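Local coordinates for OBG-type G domain-containing protein (Pyrococcus horikoshii, PDB 2E87) that is of unknown cellular function but holds GDP in an Obg-type G domain joined to a helical bundle, and probably binds GTP, at residues F214-I219 with E328-T333; D99-I104 with A137-D142; P256-H259 with L264-Q267; Q79-V84 with I240-Y245. All coordinates share one frame; numbering follows the deposited sequence.

Overall arrangement
Contacts 1 and 3 lie within the G domain, contact 4 joins that domain to the helical domain, and contact 2 lies in the helical domain. Contact 1 packs the long C-terminal helix on the central sheet, and contact 3 is nested inside the loop that contact 1 closes, with their centres 27 Å apart. Contact 3 lies nearest the nucleotide: the side chain of Gln267 is about 10 Å from the bound GDP, and the side chain of Ile218 is about 11 Å from the bound GDP. Contact 4 has its nearest atoms about 4 Å from those of contact 1 without touching. Contact 2 has its centre 60 Å from that of contact 3.

Contact 1: F214-I219 with E328-T333; sequences FRYQII and EEIIKT
In the α/β fold of the G domain, strand 214-220 of the central sheet is covered on one face by the C-terminal helix 323-350, and here Tyr216 and Ile218 meet Ile330 and Ile331. The short strand and helix segments run at 115° to each other, their axes 10.5 Å apart at the closest approach. Tyr216 carries most of the contact. Its ring lies against two isoleucines at once: CD2 is 4.3 Å from Ile330 CG2, while CE1, at the opposite edge of the ring, comes within 4.5 Å of Ile331 CG1. Both isoleucines lie on the same side of the ring plane, and both approaches are oblique. Further along the strand, Ile218 brings its CD1 to 4.5 Å from Ile330 CD1, a meeting of two branch ends; its side chain is about 9 Å from that of Lys180, which binds GDP. Ile330 also touches Phe209 and Val170 on the flanking strands, so it sits over three neighbouring strands. The Tyr216 ring meets that of Phe209 with the planes about 20° apart. A helix laid on a β-sheet, here through isoleucines and a tyrosine, is the layered packing of P-loop GTPases.

Contact 2: D99-I104 with A137-D142; sequences DWAIRI and ASVLRD
Helices 88-117 and 122-142 run antiparallel in the NOG1 N-terminal helical bundle, their short segments at 170° with axes 9.9 Å apart, and Ala101 faces Val139 where the CA atoms come within 6.3 Å. The small Ala101 side chain allows that approach. Val139 is the buried centre of the contact: its CG1 stands 3.9 Å from Ala101 CB and 3.6 Å from Trp100 CZ3. This branch lies anti to the backbone N (chi1 171°), which brings it to both the alanine methyl and the six-membered ring of the indole. Trp100 leaves its helix beside the interface, yet the far end of its ring swings across to the partner helix. It reaches there because CG is anti to the backbone N, with chi1 at 169°. The valine meets the indole obliquely. Ile143, just beyond the second segment, also touches both Trp100 and Ala101, extending the apolar patch. Away from the interface, Ile102 packs on helix 38-67 and Leu140 reaches both helix 38-67 and helix 14-30, so the pair is built into a larger helical bundle. At the more exposed margin of the contact, Asp142 OD2 comes to the edge of the indole, near its plane, 3.7 Å from Trp100 CH2.

Contact 3: P256-H259 with L264-Q267; sequences PSEH and LEEQ
Close to the nucleotide pocket of the G domain, the turn after strand 249-254 folds back on the start of helix 264-277, and Glu258 accepts a hydrogen bond there from Leu264. The bond runs from Leu264 N to Glu258 OE2 at 2.8 Å, with an N-H...O angle of 162°. The amide approaches from above the carboxylate plane, 51° out of it. Glu258 reaches across because its chain is extended beyond CG (chi2 179°), and the same oxygen lies 3.5 Å from Leu264 CB. The two side chains cross at about a right angle. Gln267 flanks the glutamate, its NE2 coming to 4.4 Å from Glu258 CG. Its amide is taken up by backbone groups: OE1 accepts from Asp255 N and NE2 donates to Phe262 O, which ties the helix to both ends of the loop. Ser257 OG, also bonded to Asp255 OD1 just after the strand, accepts from His259 N at 2.9 Å, forming an ST turn. Glu265 brings a second carboxylate near, its OE2 4.3 Å from Glu258 OE2. A negative group at the first turn of the helix would be favoured by the helix dipole, which probably offsets part of the repulsion between the two glutamates.

Contact 4: Q79-V84 with I240-Y245; sequences QELVDV and ILALRY
Glu80 and Leu81 of helix 76-86, in the NOG1 N-terminal helical domain, meet Ala242 and Tyr245 of segment 240-245 in the Obg-type G domain, so this is a junction between the bundle and the GTPase fold. The backbones come close, with the CA atoms of Glu80 and Ala242 5.9 Å apart.

The aliphatic contacts centre on the methyl of Ala242. Glu80 lays the carbon part of its chain over it: CG is 3.7 Å from Ala242 CB, and Glu80 CB is nearly as near. From the next residue of the same helix, Leu81, which also packs against Pro161 in the connection between the bundle and the G domain, sends CD2 to the same methyl at 3.9 Å, so Ala242 CB is met by two side chains.

The polar part belongs to the glutamate head. Its chain is bent at chi2 (52°), which turns the carboxylate aside after CG has passed the alanine. Glu80 OE2 is hydrogen-bonded to Gln238 NE2 on helix 234-241, and that amide nitrogen also bonds to Asp83 OD1, so one glutamine side chain serves two carboxylates about one turn apart on helix 76-86.

Aromatic contact comes at the exposed margin. Tyr245 touches Lys76 and Phe77 at the start of helix 76-86. Its ring stands obliquely to the glutamate, the ring and carboxylate planes 44° apart, with Glu80 OE1 at 4.0 Å from Tyr245 CE1.

Contact 1: F214-I219 with E328-T333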
loop_
_atom_site.group_PDB
_atom_site.type_symbol
_atom_site.label_atom_id
_atom_site.label_comp_id
_atom_site.label_asym_id
_atom_site.label_seq_id
_atom_site.Cartn_x
_atom_site.Cartn_y
_atom_site.Cartn_z
ATOM N N PHE A 214 0.059 26.072 -1.047
ATOM C CA PHE A 214 0.534 24.843 -0.424
ATOM C C PHE A 214 -0.623 24.117 0.265
ATOM O O PHE A 214 -1.530 24.739 0.827
ATOM C CB PHE A 214 1.633 25.137 0.601
ATOM C CG PHE A 214 2.817 25.875 0.033
ATOM C CD1 PHE A 214 2.771 27.257 -0.158
ATOM C CD2 PHE A 214 3.971 25.187 -0.334
ATOM C CE1 PHE A 214 3.857 27.937 -0.705
ATOM C CE2 PHE A 214 5.058 25.848 -0.878
ATOM C CZ PHE A 214 5.006 27.227 -1.066
ATOM N N ARG A 215 -0.595 22.793 0.200
ATOM C CA ARG A 215 -1.633 21.990 0.816
ATOM C C ARG A 215 -1.072 21.233 2.008
ATOM O O ARG A 215 0.081 20.785 1.990
ATOM C CB ARG A 215 -2.219 21.031 -0.214
ATOM C CG ARG A 215 -2.927 21.757 -1.358
ATOM C CD ARG A 215 -2.903 20.940 -2.647
ATOM N NE ARG A 215 -4.223 20.447 -3.033
ATOM C CZ ARG A 215 -5.230 21.223 -3.428
ATOM N NH1 ARG A 215 -5.074 22.538 -3.496
ATOM N NH2 ARG A 215 -6.395 20.681 -3.752
ATOM N N TYR A 216 -1.879 21.139 3.061
ATOM C CA TYR A 216 -1.483 20.412 4.262
ATOM C C TYR A 216 -2.521 19.353 4.534
ATOM O O TYR A 216 -3.715 19.642 4.584
ATOM C CB TYR A 216 -1.384 21.338 5.466
ATOM C CG TYR A 216 -0.317 22.374 5.314
ATOM C CD1 TYR A 216 -0.584 23.578 4.680
ATOM C CD2 TYR A 216 0.982 22.134 5.758
ATOM C CE1 TYR A 216 0.412 24.519 4.485
ATOM C CE2 TYR A 216 1.982 23.068 5.565
ATOM C CZ TYR A 216 1.687 24.262 4.923
ATOM O OH TYR A 216 2.668 25.202 4.706
ATOM N N GLN A 217 -2.070 18.118 4.690
ATOM C CA GLN A 217 -2.990 17.029 4.958
ATOM C C GLN A 217 -3.191 16.835 6.480
ATOM O O GLN A 217 -2.240 16.892 7.253
ATOM C CB GLN A 217 -2.457 15.742 4.323
ATOM C CG GLN A 217 -3.462 14.613 4.322
ATOM C CD GLN A 217 -2.955 13.379 3.614
ATOM O OE1 GLN A 217 -1.918 12.812 3.978
ATOM N NE2 GLN A 217 -3.685 12.950 2.594
ATOM N N ILE A 218 -4.433 16.607 6.892
ATOM C CA ILE A 218 -4.753 16.397 8.303
ATOM C C ILE A 218 -5.500 15.070 8.477
ATOM O O ILE A 218 -6.481 14.820 7.782
ATOM C CB ILE A 218 -5.694 17.506 8.869
ATOM C CG1 ILE A 218 -5.277 18.903 8.375
ATOM C CG2 ILE A 218 -5.666 17.466 10.386
ATOM C CD1 ILE A 218 -3.905 19.354 8.835
ATOM N N ILE A 219 -5.035 14.222 9.392
ATOM C CA ILE A 219 -5.719 12.956 9.667
ATOM C C ILE A 219 -5.832 12.748 11.168
ATOM O O ILE A 219 -5.016 13.251 11.935
ATOM C CB ILE A 219 -4.973 11.717 9.100
ATOM C CG1 ILE A 219 -3.652 11.516 9.834
ATOM C CG2 ILE A 219 -4.718 11.882 7.621
ATOM C CD1 ILE A 219 -2.939 10.230 9.458
ATOM N N GLU A 328 -1.865 28.324 12.484
ATOM C CA GLU A 328 -0.674 29.151 12.379
ATOM C C GLU A 328 0.548 28.311 12.691
ATOM O O GLU A 328 1.511 28.285 11.927
ATOM C CB GLU A 328 -0.725 30.308 13.383
ATOM C CG GLU A 328 -1.528 31.546 12.982
ATOM C CD GLU A 328 -1.624 32.568 14.129
ATOM O OE1 GLU A 328 -0.573 32.914 14.729
ATOM O OE2 GLU A 328 -2.753 33.026 14.428
ATOM N N GLU A 329 0.504 27.633 13.833
ATOM C CA GLU A 329 1.624 26.814 14.272
ATOM C C GLU A 329 1.915 25.651 13.311
ATOM O O GLU A 329 3.075 25.249 13.159
ATOM C CB GLU A 329 1.362 26.296 15.691
ATOM C CG GLU A 329 2.522 25.539 16.315
ATOM C CD GLU A 329 3.810 26.342 16.319
ATOM O OE1 GLU A 329 3.767 27.536 16.695
ATOM O OE2 GLU A 329 4.867 25.780 15.957
ATOM N N ILE A 330 0.873 25.119 12.669
ATOM C CA ILE A 330 1.042 24.016 11.719
ATOM C C ILE A 330 1.861 24.539 10.558
ATOM O O ILE A 330 2.864 23.949 10.168
ATOM C CB ILE A 330 -0.309 23.525 11.168
ATOM C CG1 ILE A 330 -1.068 22.784 12.264
ATOM C CG2 ILE A 330 -0.098 22.670 9.923
ATOM C CD1 ILE A 330 -2.449 22.321 11.835
ATOM N N ILE A 331 1.412 25.668 10.022
ATOM C CA ILE A 331 2.063 26.321 8.902
ATOM C C ILE A 331 3.512 26.663 9.189
ATOM O O ILE A 331 4.380 26.449 8.350
ATOM C CB ILE A 331 1.317 27.599 8.526
ATOM C CG1 ILE A 331 -0.073 27.235 8.001
ATOM C CG2 ILE A 331 2.121 28.374 7.498
ATOM C CD1 ILE A 331 -1.099 28.305 8.174
ATOM N N LYS A 332 3.784 27.191 10.373
ATOM C CA LYS A 332 5.153 27.544 10.719
ATOM C C LYS A 332 6.050 26.315 10.788
ATOM O O LYS A 332 7.233 26.375 10.462
ATOM C CB LYS A 332 5.192 28.276 12.062
ATOM C CG LYS A 332 6.600 28.488 12.595
ATOM C CD LYS A 332 6.592 29.114 13.977
ATOM C CE LYS A 332 8.018 29.360 14.467
ATOM N NZ LYS A 332 8.018 30.055 15.782
ATOM N N THR A 333 5.474 25.198 11.214
ATOM C CA THR A 333 6.225 23.960 11.358
ATOM C C THR A 333 6.419 23.224 10.047
ATOM O O THR A 333 7.486 22.667 9.796
ATOM C CB THR A 333 5.515 22.980 12.331
ATOM O OG1 THR A 333 5.338 23.609 13.607
ATOM C CG2 THR A 333 6.334 21.705 12.507
#

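Contact 2: D99-I104 with A137-D142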
loop_
_atom_site.group_PDB
_atom_site.type_symbol
_atom_site.label_atom_id
_atom_site.label_comp_id
_atom_site.label_asym_id
_atom_site.label_seq_id
_atom_site.Cartn_x
_atom_site.Cartn_y
_atom_site.Cartn_z
ATOM N N ASP A 99 8.018 -15.409 -12.042
ATOM C CA ASP A 99 9.197 -15.179 -12.867
ATOM C C ASP A 99 9.899 -16.503 -13.159
ATOM O O ASP A 99 10.358 -16.749 -14.278
ATOM C CB ASP A 99 10.158 -14.214 -12.152
ATOM C CG ASP A 99 11.510 -14.115 -12.844
ATOM O OD1 ASP A 99 12.392 -14.960 -12.564
ATOM O OD2 ASP A 99 11.689 -13.203 -13.679
ATOM N N TRP A 100 9.984 -17.353 -12.144
ATOM C CA TRP A 100 10.612 -18.645 -12.308
ATOM C C TRP A 100 9.861 -19.453 -13.379
ATOM O O TRP A 100 10.475 -20.027 -14.270
ATOM C CB TRP A 100 10.606 -19.398 -10.970
ATOM C CG TRP A 100 10.999 -20.844 -11.103
ATOM C CD1 TRP A 100 12.264 -21.344 -11.211
ATOM C CD2 TRP A 100 10.112 -21.965 -11.241
ATOM N NE1 TRP A 100 12.219 -22.708 -11.412
ATOM C CE2 TRP A 100 10.911 -23.112 -11.438
ATOM C CE3 TRP A 100 8.719 -22.108 -11.222
ATOM C CZ2 TRP A 100 10.365 -24.385 -11.618
ATOM C CZ3 TRP A 100 8.172 -23.381 -11.404
ATOM C CH2 TRP A 100 8.998 -24.500 -11.601
ATOM N N ALA A 101 8.534 -19.480 -13.297
ATOM C CA ALA A 101 7.715 -20.236 -14.243
ATOM C C ALA A 101 7.904 -19.733 -15.678
ATOM O O ALA A 101 8.016 -20.529 -16.620
ATOM C CB ALA A 101 6.242 -20.155 -13.837
ATOM N N ILE A 102 7.953 -18.411 -15.838
ATOM C CA ILE A 102 8.139 -17.804 -17.149
ATOM C C ILE A 102 9.461 -18.257 -17.734
ATOM O O ILE A 102 9.559 -18.588 -18.915
ATOM C CB ILE A 102 8.148 -16.270 -17.054
ATOM C CG1 ILE A 102 6.760 -15.775 -16.679
ATOM C CG2 ILE A 102 8.594 -15.667 -18.369
ATOM C CD1 ILE A 102 6.659 -14.287 -16.519
ATOM N N ARG A 103 10.478 -18.290 -16.884
ATOM C CA ARG A 103 11.819 -18.675 -17.306
ATOM C C ARG A 103 11.924 -20.143 -17.723
ATOM O O ARG A 103 12.464 -20.447 -18.778
ATOM C CB ARG A 103 12.819 -18.354 -16.184
ATOM C CG ARG A 103 14.121 -17.700 -16.632
ATOM C CD ARG A 103 14.501 -16.494 -15.751
ATOM N NE ARG A 103 14.316 -16.739 -14.320
ATOM C CZ ARG A 103 14.848 -17.757 -13.643
ATOM N NH1 ARG A 103 15.612 -18.650 -14.263
ATOM N NH2 ARG A 103 14.603 -17.894 -12.341
ATOM N N ILE A 104 11.407 -21.056 -16.912
ATOM C CA ILE A 104 11.476 -22.474 -17.250
ATOM C C ILE A 104 10.667 -22.813 -18.508
ATOM O O ILE A 104 11.045 -23.693 -19.285
ATOM C CB ILE A 104 10.934 -23.337 -16.118
ATOM C CG1 ILE A 104 11.325 -22.732 -14.776
ATOM C CG2 ILE A 104 11.483 -24.740 -16.244
ATOM C CD1 ILE A 104 12.817 -22.433 -14.648
ATOM N N ALA A 137 1.962 -27.811 -17.943
ATOM C CA ALA A 137 0.892 -27.953 -16.966
ATOM C C ALA A 137 1.475 -28.148 -15.560
ATOM O O ALA A 137 0.978 -27.594 -14.581
ATOM C CB ALA A 137 0.011 -29.130 -17.331
ATOM N N SER A 138 2.538 -28.931 -15.469
ATOM C CA SER A 138 3.190 -29.203 -14.200
ATOM C C SER A 138 3.873 -27.961 -13.600
ATOM O O SER A 138 3.766 -27.705 -12.399
ATOM C CB SER A 138 4.206 -30.332 -14.384
ATOM O OG SER A 138 4.985 -30.508 -13.219
ATOM N N VAL A 139 4.589 -27.204 -14.427
ATOM C CA VAL A 139 5.244 -25.996 -13.940
ATOM C C VAL A 139 4.177 -25.061 -13.381
ATOM O O VAL A 139 4.338 -24.510 -12.298
ATOM C CB VAL A 139 6.044 -25.283 -15.072
ATOM C CG1 VAL A 139 6.543 -23.927 -14.611
ATOM C CG2 VAL A 139 7.229 -26.133 -15.483
ATOM N N LEU A 140 3.063 -24.915 -14.094
ATOM C CA LEU A 140 1.993 -24.026 -13.629
ATOM C C LEU A 140 1.335 -24.537 -12.356
ATOM O O LEU A 140 0.906 -23.742 -11.509
ATOM C CB LEU A 140 0.923 -23.830 -14.714
ATOM C CG LEU A 140 1.409 -23.105 -15.966
ATOM C CD1 LEU A 140 0.277 -22.986 -17.001
ATOM C CD2 LEU A 140 1.936 -21.729 -15.538
ATOM N N ARG A 141 1.227 -25.857 -12.221
ATOM C CA ARG A 141 0.639 -26.389 -11.003
ATOM C C ARG A 141 1.609 -26.204 -9.852
ATOM O O ARG A 141 1.188 -26.075 -8.714
ATOM C CB ARG A 141 0.219 -27.851 -11.169
ATOM C CG ARG A 141 -0.982 -27.956 -12.087
ATOM C CD ARG A 141 -1.543 -29.347 -12.206
ATOM N NE ARG A 141 -2.616 -29.400 -13.202
ATOM C CZ ARG A 141 -2.540 -30.079 -14.348
ATOM N NH1 ARG A 141 -1.435 -30.764 -14.641
ATOM N NH2 ARG A 141 -3.567 -30.084 -15.196
ATOM N N ASP A 142 2.902 -26.138 -10.146
ATOM C CA ASP A 142 3.872 -25.914 -9.081
ATOM C C ASP A 142 3.615 -24.541 -8.432
ATOM O O ASP A 142 3.841 -24.369 -7.233
ATOM C CB ASP A 142 5.311 -25.918 -9.612
ATOM C CG ASP A 142 5.789 -27.293 -10.047
ATOM O OD1 ASP A 142 5.245 -28.302 -9.559
ATOM O OD2 ASP A 142 6.734 -27.355 -10.868
#

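Contact 3: P256-H259 with L264-Q267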
loop_
_atom_site.group_PDB
_atom_site.type_symbol
_atom_site.label_atom_id
_atom_site.label_comp_id
_atom_site.label_asym_id
_atom_site.label_seq_id
_atom_site.Cartn_x
_atom_site.Cartn_y
_atom_site.Cartn_z
ATOM N N PRO A 256 -8.390 18.319 29.647
ATOM C CA PRO A 256 -8.301 18.574 31.092
ATOM C C PRO A 256 -9.603 18.424 31.876
ATOM O O PRO A 256 -9.577 18.247 33.084
ATOM C CB PRO A 256 -7.758 20.000 31.161
ATOM C CG PRO A 256 -7.020 20.157 29.883
ATOM C CD PRO A 256 -7.924 19.488 28.887
ATOM N N SER A 257 -10.733 18.502 31.184
ATOM C CA SER A 257 -12.041 18.385 31.820
ATOM C C SER A 257 -12.354 16.926 32.188
ATOM O O SER A 257 -13.163 16.648 33.079
ATOM C CB SER A 257 -13.118 18.886 30.863
ATOM O OG SER A 257 -13.529 17.834 29.992
ATOM N N GLU A 258 -11.715 16.009 31.473
ATOM C CA GLU A 258 -11.896 14.581 31.658
ATOM C C GLU A 258 -13.287 14.154 31.208
ATOM O O GLU A 258 -13.710 13.031 31.467
ATOM C CB GLU A 258 -11.618 14.173 33.116
ATOM C CG GLU A 258 -10.169 14.447 33.545
ATOM C CD GLU A 258 -9.861 14.081 34.998
ATOM O OE1 GLU A 258 -10.780 13.694 35.733
ATOM O OE2 GLU A 258 -8.688 14.185 35.406
ATOM N N HIS A 259 -13.998 15.038 30.511
ATOM C CA HIS A 259 -15.331 14.675 30.030
ATOM C C HIS A 259 -15.215 13.590 28.972
ATOM O O HIS A 259 -16.177 12.877 28.695
ATOM C CB HIS A 259 -16.062 15.892 29.471
ATOM C CG HIS A 259 -16.361 16.934 30.504
ATOM N ND1 HIS A 259 -16.777 18.207 30.181
ATOM C CD2 HIS A 259 -16.278 16.897 31.855
ATOM C CE1 HIS A 259 -16.932 18.910 31.289
ATOM N NE2 HIS A 259 -16.635 18.139 32.318
ATOM N N LEU A 264 -6.913 12.661 33.803
ATOM C CA LEU A 264 -5.738 13.345 33.289
ATOM C C LEU A 264 -4.484 12.477 33.346
ATOM O O LEU A 264 -3.687 12.508 32.419
ATOM C CB LEU A 264 -5.506 14.634 34.070
ATOM C CG LEU A 264 -4.260 15.428 33.701
ATOM C CD1 LEU A 264 -4.380 15.966 32.288
ATOM C CD2 LEU A 264 -4.093 16.562 34.682
ATOM N N GLU A 265 -4.304 11.703 34.420
ATOM C CA GLU A 265 -3.121 10.843 34.550
ATOM C C GLU A 265 -3.052 9.789 33.434
ATOM O O GLU A 265 -1.978 9.488 32.931
ATOM C CB GLU A 265 -3.093 10.123 35.905
ATOM C CG GLU A 265 -3.381 10.996 37.130
ATOM C CD GLU A 265 -4.881 11.143 37.424
ATOM O OE1 GLU A 265 -5.583 10.106 37.666
ATOM O OE2 GLU A 265 -5.347 12.307 37.421
ATOM N N GLU A 266 -4.196 9.215 33.065
ATOM C CA GLU A 266 -4.229 8.217 32.001
ATOM C C GLU A 266 -3.907 8.859 30.638
ATOM O O GLU A 266 -3.266 8.246 29.787
ATOM C CB GLU A 266 -5.595 7.535 31.949
ATOM C CG GLU A 266 -5.901 6.614 33.133
ATOM C CD GLU A 266 -7.209 5.864 32.970
ATOM O OE1 GLU A 266 -7.765 5.865 31.847
ATOM O OE2 GLU A 266 -7.686 5.264 33.952
ATOM N N GLN A 267 -4.343 10.095 30.437
ATOM C CA GLN A 267 -4.065 10.781 29.189
ATOM C C GLN A 267 -2.571 11.039 29.137
ATOM O O GLN A 267 -1.963 10.941 28.080
ATOM C CB GLN A 267 -4.821 12.111 29.103
ATOM C CG GLN A 267 -6.318 11.980 28.938
ATOM C CD GLN A 267 -7.016 13.337 28.955
ATOM O OE1 GLN A 267 -6.666 14.236 28.190
ATOM N NE2 GLN A 267 -8.007 13.489 29.834
#

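Contact 4: Q79-V84 with I240-Y245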
loop_
_atom_site.group_PDB
_atom_site.type_symbol
_atom_site.label_atom_id
_atom_site.label_comp_id
_atom_site.label_asym_id
_atom_site.label_seq_id
_atom_site.Cartn_x
_atom_site.Cartn_y
_atom_site.Cartn_z
ATOM N N GLN A 79 4.726 0.403 1.913
ATOM C CA GLN A 79 5.500 -0.822 2.065
ATOM C C GLN A 79 5.125 -1.429 3.409
ATOM O O GLN A 79 4.949 -2.636 3.551
ATOM C CB GLN A 79 6.990 -0.522 2.026
ATOM C CG GLN A 79 7.516 -0.329 0.625
ATOM C CD GLN A 79 8.979 0.042 0.604
ATOM O OE1 GLN A 79 9.795 -0.538 1.321
ATOM N NE2 GLN A 79 9.322 1.013 -0.228
ATOM N N GLU A 80 4.967 -0.569 4.398
ATOM C CA GLU A 80 4.615 -1.043 5.724
ATOM C C GLU A 80 3.190 -1.630 5.753
ATOM O O GLU A 80 2.970 -2.732 6.257
ATOM C CB GLU A 80 4.774 0.109 6.716
ATOM C CG GLU A 80 5.147 -0.302 8.098
ATOM C CD GLU A 80 6.361 -1.203 8.136
ATOM O OE1 GLU A 80 7.343 -0.952 7.415
ATOM O OE2 GLU A 80 6.334 -2.169 8.914
ATOM N N LEU A 81 2.212 -0.927 5.199
ATOM C CA LEU A 81 0.872 -1.468 5.233
ATOM C C LEU A 81 0.694 -2.674 4.316
ATOM O O LEU A 81 -0.106 -3.552 4.612
ATOM C CB LEU A 81 -0.158 -0.387 4.926
ATOM C CG LEU A 81 -0.249 0.723 5.974
ATOM C CD1 LEU A 81 -1.433 1.569 5.653
ATOM C CD2 LEU A 81 -0.408 0.157 7.350
ATOM N N VAL A 82 1.425 -2.720 3.206
ATOM C CA VAL A 82 1.352 -3.870 2.306
ATOM C C VAL A 82 1.793 -5.111 3.101
ATOM O O VAL A 82 1.183 -6.176 3.030
ATOM C CB VAL A 82 2.300 -3.708 1.083
ATOM C CG1 VAL A 82 2.575 -5.078 0.432
ATOM C CG2 VAL A 82 1.670 -2.763 0.062
ATOM N N ASP A 83 2.874 -4.947 3.856
ATOM C CA ASP A 83 3.412 -6.012 4.667
ATOM C C ASP A 83 2.359 -6.424 5.690
ATOM O O ASP A 83 2.140 -7.602 5.926
ATOM C CB ASP A 83 4.683 -5.525 5.368
ATOM C CG ASP A 83 5.411 -6.640 6.125
ATOM O OD1 ASP A 83 6.256 -6.310 6.970
ATOM O OD2 ASP A 83 5.160 -7.834 5.870
ATOM N N VAL A 84 1.688 -5.448 6.288
ATOM C CA VAL A 84 0.670 -5.753 7.282
ATOM C C VAL A 84 -0.494 -6.531 6.703
ATOM O O VAL A 84 -0.994 -7.454 7.323
ATOM C CB VAL A 84 0.105 -4.462 7.940
ATOM C CG1 VAL A 84 -1.270 -4.724 8.529
ATOM C CG2 VAL A 84 1.034 -3.996 9.027
ATOM N N ILE A 240 0.052 0.574 13.184
ATOM C CA ILE A 240 -0.037 1.844 13.897
ATOM C C ILE A 240 1.255 2.608 13.703
ATOM O O ILE A 240 1.242 3.786 13.344
ATOM C CB ILE A 240 -0.235 1.616 15.412
ATOM C CG1 ILE A 240 -1.607 0.999 15.672
ATOM C CG2 ILE A 240 -0.063 2.920 16.173
ATOM C CD1 ILE A 240 -1.718 0.384 17.064
ATOM N N LEU A 241 2.376 1.930 13.922
ATOM C CA LEU A 241 3.666 2.583 13.793
ATOM C C LEU A 241 4.012 2.995 12.373
ATOM O O LEU A 241 4.973 3.738 12.160
ATOM C CB LEU A 241 4.774 1.697 14.362
ATOM C CG LEU A 241 4.679 1.389 15.860
ATOM C CD1 LEU A 241 5.916 0.614 16.286
ATOM C CD2 LEU A 241 4.569 2.676 16.659
ATOM N N ALA A 242 3.234 2.513 11.407
ATOM C CA ALA A 242 3.454 2.870 10.013
ATOM C C ALA A 242 3.253 4.386 9.848
ATOM O O ALA A 242 3.809 4.996 8.932
ATOM C CB ALA A 242 2.479 2.111 9.106
ATOM N N LEU A 243 2.461 4.981 10.740
ATOM C CA LEU A 243 2.185 6.424 10.694
ATOM C C LEU A 243 3.476 7.245 10.739
ATOM O O LEU A 243 3.478 8.407 10.358
ATOM C CB LEU A 243 1.239 6.832 11.844
ATOM C CG LEU A 243 -0.154 6.164 11.841
ATOM C CD1 LEU A 243 -0.972 6.604 13.044
ATOM C CD2 LEU A 243 -0.892 6.506 10.564
ATOM N N ARG A 244 4.573 6.628 11.179
ATOM C CA ARG A 244 5.879 7.292 11.240
ATOM C C ARG A 244 6.306 7.726 9.844
ATOM O O ARG A 244 7.015 8.729 9.682
ATOM C CB ARG A 244 6.977 6.357 11.765
ATOM C CG ARG A 244 6.804 5.815 13.167
ATOM C CD ARG A 244 7.994 4.918 13.537
ATOM N NE ARG A 244 7.830 4.275 14.841
ATOM C CZ ARG A 244 8.712 3.442 15.391
ATOM N NH1 ARG A 244 9.836 3.143 14.751
ATOM N NH2 ARG A 244 8.465 2.899 16.578
ATOM N N TYR A 245 5.892 6.954 8.844
ATOM C CA TYR A 245 6.249 7.234 7.460
ATOM C C TYR A 245 5.290 8.156 6.707
ATOM O O TYR A 245 5.570 8.554 5.577
ATOM C CB TYR A 245 6.401 5.914 6.712
ATOM C CG TYR A 245 7.408 5.005 7.365
ATOM C CD1 TYR A 245 7.079 3.705 7.705
ATOM C CD2 TYR A 245 8.699 5.453 7.638
ATOM C CE1 TYR A 245 8.011 2.860 8.302
ATOM C CE2 TYR A 245 9.638 4.626 8.229
ATOM C CZ TYR A 245 9.289 3.329 8.558
ATOM O OH TYR A 245 10.222 2.505 9.136
#